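Local coordinates for nucleocapsid protein (Sin Nombre virus, PDB 2IC6) that probably packages the viral genomic RNA into nucleocapsids and carries an N-terminal domain that folds as an antiparallel coiled coil, at residues Q11-L16 / G62-E67. The protein carries 1 engineered substitution. Residues are numbered along the deposited sequence; the frame is centred on the assembly and turned at random.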
ATOM      1  N   GLN A  11     -11.619  -4.926  -9.760  1.00 12.97           N
ATOM      2  CA  GLN A  11     -11.129  -3.602 -10.151  1.00 13.00           C
ATOM      3  C   GLN A  11     -11.406  -2.516  -9.145  1.00 13.38           C
ATOM      4  O   GLN A  11     -10.524  -1.709  -8.864  1.00 13.58           O
ATOM      5  CB  GLN A  11     -11.745  -3.192 -11.487  1.00 14.63           C
ATOM      6  CG  GLN A  11     -11.058  -1.934 -12.179  0.70 14.32           C
ATOM      7  CD  GLN A  11      -9.499  -2.021 -12.419  0.70 17.87           C
ATOM      8  OE1 GLN A  11      -8.963  -2.581 -13.396  0.70 21.30           O
ATOM      9  NE2 GLN A  11      -8.781  -1.437 -11.510  0.70 20.93           N
ATOM     10  N   ASP A  12     -12.606  -2.444  -8.568  1.00 13.96           N
ATOM     11  CA  ASP A  12     -12.905  -1.432  -7.567  1.00 15.33           C
ATOM     12  C   ASP A  12     -12.063  -1.625  -6.343  1.00 14.82           C
ATOM     13  O   ASP A  12     -11.666  -0.647  -5.722  1.00 15.32           O
ATOM     14  CB  ASP A  12     -14.394  -1.428  -7.247  1.00 16.24           C
ATOM     15  CG  ASP A  12     -15.237  -0.832  -8.371  1.00 18.84           C
ATOM     16  OD1 ASP A  12     -14.731  -0.200  -9.326  1.00 20.83           O
ATOM     17  OD2 ASP A  12     -16.468  -1.020  -8.311  1.00 22.14           O
ATOM     18  N   ASN A  13     -11.800  -2.875  -5.974  1.00 14.84           N
ATOM     19  CA  ASN A  13     -10.946  -3.120  -4.826  1.00 14.00           C
ATOM     20  C   ASN A  13      -9.507  -2.700  -5.103  1.00 12.97           C
ATOM     21  O   ASN A  13      -8.841  -2.159  -4.229  1.00 13.34           O
ATOM     22  CB  ASN A  13     -11.064  -4.584  -4.447  1.00 15.12           C
ATOM     23  CG  ASN A  13     -10.683  -4.894  -3.030  1.00 16.19           C
ATOM     24  OD1 ASN A  13     -10.507  -6.088  -2.703  1.00 18.22           O
ATOM     25  ND2 ASN A  13     -10.583  -3.907  -2.198  1.00 15.35           N
ATOM     26  N   ILE A  14      -9.020  -2.897  -6.321  1.00 12.26           N
ATOM     27  CA  ILE A  14      -7.706  -2.425  -6.697  1.00 12.35           C
ATOM     28  C   ILE A  14      -7.730  -0.916  -6.550  1.00 12.46           C
ATOM     29  O   ILE A  14      -6.808  -0.342  -5.997  1.00 12.56           O
ATOM     30  CB  ILE A  14      -7.330  -2.887  -8.130  1.00 12.93           C
ATOM     31  CG1 ILE A  14      -7.057  -4.407  -8.114  1.00 12.05           C
ATOM     32  CG2 ILE A  14      -6.126  -2.124  -8.732  1.00 13.70           C
ATOM     33  CD1 ILE A  14      -6.967  -5.049  -9.528  1.00 13.26           C
ATOM     34  N   THR A  15      -8.743  -0.239  -7.073  1.00 12.48           N
ATOM     35  CA  THR A  15      -8.795   1.259  -6.887  1.00 13.11           C
ATOM     36  C   THR A  15      -8.730   1.693  -5.454  1.00 13.63           C
ATOM     37  O   THR A  15      -7.993   2.642  -5.122  1.00 13.95           O
ATOM     38  CB  THR A  15     -10.091   1.804  -7.462  1.00 14.21           C
ATOM     39  OG1 THR A  15     -10.046   1.496  -8.843  1.00 14.97           O
ATOM     40  CG2 THR A  15     -10.290   3.340  -7.234  1.00 15.11           C
ATOM     41  N   LEU A  16      -9.522   1.118  -4.585  1.00 13.75           N
ATOM     42  CA  LEU A  16      -9.551   1.497  -3.188  1.00 14.52           C
ATOM     43  C   LEU A  16      -8.180   1.286  -2.614  1.00 13.48           C
ATOM     44  O   LEU A  16      -7.678   2.150  -1.882  1.00 14.73           O
ATOM     45  CB  LEU A  16     -10.586   0.695  -2.461  1.00 15.16           C
ATOM     46  CG  LEU A  16     -10.719   0.941  -0.978  1.00 19.41           C
ATOM     47  CD1 LEU A  16     -11.083   2.361  -0.779  1.00 24.02           C
ATOM     48  CD2 LEU A  16     -11.734  -0.054  -0.442  1.00 22.66           C
ATOM     49  N   GLY A  62      -0.621  -6.593  -5.268  1.00 10.53           N
ATOM     50  CA  GLY A  62      -0.043  -7.545  -6.204  1.00 11.83           C
ATOM     51  C   GLY A  62      -0.905  -8.783  -6.353  1.00 11.79           C
ATOM     52  O   GLY A  62      -1.037  -9.309  -7.462  1.00 13.36           O
ATOM     53  N   GLU A  63      -1.475  -9.254  -5.252  1.00 11.19           N
ATOM     54  CA  GLU A  63      -2.389 -10.384  -5.288  1.00 12.14           C
ATOM     55  C   GLU A  63      -3.622 -10.057  -6.120  1.00 11.16           C
ATOM     56  O   GLU A  63      -4.009 -10.856  -6.996  1.00 12.37           O
ATOM     57  CB  GLU A  63      -2.792 -10.789  -3.904  1.00 12.61           C
ATOM     58  CG  GLU A  63      -1.724 -11.286  -2.952  1.00 17.35           C
ATOM     59  CD  GLU A  63      -2.224 -11.381  -1.470  1.00 19.56           C
ATOM     60  OE1 GLU A  63      -1.351 -11.424  -0.587  1.00 25.52           O
ATOM     61  OE2 GLU A  63      -3.454 -11.420  -1.193  1.00 24.04           O
ATOM     62  N   LEU A  64      -4.253  -8.924  -5.850  1.00 10.46           N
ATOM     63  CA  LEU A  64      -5.426  -8.522  -6.560  1.00 10.35           C
ATOM     64  C   LEU A  64      -5.147  -8.412  -8.087  1.00  9.97           C
ATOM     65  O   LEU A  64      -5.931  -8.867  -8.919  1.00 11.53           O
ATOM     66  CB  LEU A  64      -5.946  -7.201  -6.066  1.00 11.57           C
ATOM     67  CG  LEU A  64      -6.569  -7.173  -4.671  1.00 11.47           C
ATOM     68  CD1 LEU A  64      -6.763  -5.719  -4.224  1.00 13.66           C
ATOM     69  CD2 LEU A  64      -7.939  -7.912  -4.685  1.00 16.51           C
ATOM     70  N   LYS A  65      -4.015  -7.808  -8.444  1.00 10.18           N
ATOM     71  CA  LYS A  65      -3.706  -7.574  -9.829  1.00 10.70           C
ATOM     72  C   LYS A  65      -3.436  -8.894 -10.550  1.00 10.42           C
ATOM     73  O   LYS A  65      -3.873  -9.105 -11.702  1.00 11.39           O
ATOM     74  CB  LYS A  65      -2.523  -6.630  -9.948  1.00 11.77           C
ATOM     75  CG  LYS A  65      -2.836  -5.218  -9.553  1.00 12.13           C
ATOM     76  CD  LYS A  65      -1.624  -4.343  -9.518  1.00 13.58           C
ATOM     77  CE  LYS A  65      -1.993  -2.957  -9.162  1.00 15.92           C
ATOM     78  NZ  LYS A  65      -0.880  -2.026  -9.157  1.00 17.10           N
ATOM     79  N   ARG A  66      -2.712  -9.807  -9.921  1.00 10.69           N
ATOM     80  CA  ARG A  66      -2.471 -11.124 -10.548  1.00 11.61           C
ATOM     81  C   ARG A  66      -3.772 -11.862 -10.733  1.00 10.92           C
ATOM     82  O   ARG A  66      -3.970 -12.576 -11.745  1.00 11.91           O
ATOM     83  CB  ARG A  66      -1.435 -11.902  -9.754  1.00 12.11           C
ATOM     84  CG  ARG A  66       0.024 -11.423 -10.000  1.00 15.62           C
ATOM     85  CD  ARG A  66       1.051 -12.173  -9.160  1.00 17.20           C
ATOM     86  NE  ARG A  66       2.448 -11.802  -9.437  1.00 19.65           N
ATOM     87  CZ  ARG A  66       3.231 -12.365 -10.373  1.00 20.23           C
ATOM     88  NH1 ARG A  66       2.830 -13.367 -11.186  1.00 19.17           N
ATOM     89  NH2 ARG A  66       4.471 -11.887 -10.491  1.00 21.76           N
ATOM     90  N   GLU A  67      -4.667 -11.792  -9.760  1.00 10.19           N
ATOM     91  CA  GLU A  67      -5.977 -12.470  -9.892  1.00  9.95           C
ATOM     92  C   GLU A  67      -6.816 -11.829 -10.977  1.00 10.60           C
ATOM     93  O   GLU A  67      -7.466 -12.538 -11.749  1.00 11.06           O
ATOM     94  CB  GLU A  67      -6.684 -12.513  -8.583  1.00 10.76           C
ATOM     95  CG  GLU A  67      -5.919 -13.479  -7.675  1.00 11.61           C
ATOM     96  CD  GLU A  67      -6.577 -13.727  -6.301  1.00 13.24           C
ATOM     97  OE1 GLU A  67      -7.801 -13.477  -6.137  1.00 15.19           O
ATOM     98  OE2 GLU A  67      -5.881 -14.351  -5.471  1.00 14.64           O
TER
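Within the intramolecular antiparallel coiled coil made by helix 6-37 and helix 41-74, Ile14 and Leu64 meet near the end that holds both chain termini. The CA atoms of Ile14 and Leu64 lie 6.5 Å apart, and the local axes run at 154° to each other with a closest approach of 9.8 Å, as expected of antiparallel helices packed through their side chains. The tightest touch is between Ile14 CG1 and Leu64 CB, at 3.6 Å; the two side chains pass alongside one another, pointing opposite ways. Ile14 CG1 thus sits at the root of the Leu64 side chain, and Leu64 CD1 packs back on the same CG1 at 4.1 Å. Ile14 CG1 stands anti to its own carbonyl carbon (chi1 -71°), and an extended chi2 of 168° places Ile14 CD1 4.0 Å from Leu64 O. Ile14 CD1 also lies 4.1 Å from Lys65 CG, and the aliphatic start of that lysine thus flanks the apolar seam. Beyond CG the lysine chain is extended, and its NZ forms a salt bridge with Glu18, a second tie to helix 6-37. Leu64 has another neighbour in Asn13, whose side chain lies roughly perpendicular to it and sets Asn13 OD1 3.7 Å from Leu64 CD2, a van der Waals contact of a polar atom with a methyl. No hydrogen bond joins the two segments, so apolar packing carries the direct contact. Buried Ile14 also touches Leu61 and Leu68, three- and four-residue steps from Leu64 that are the heptad signature of a coiled coil, here a helical hairpin.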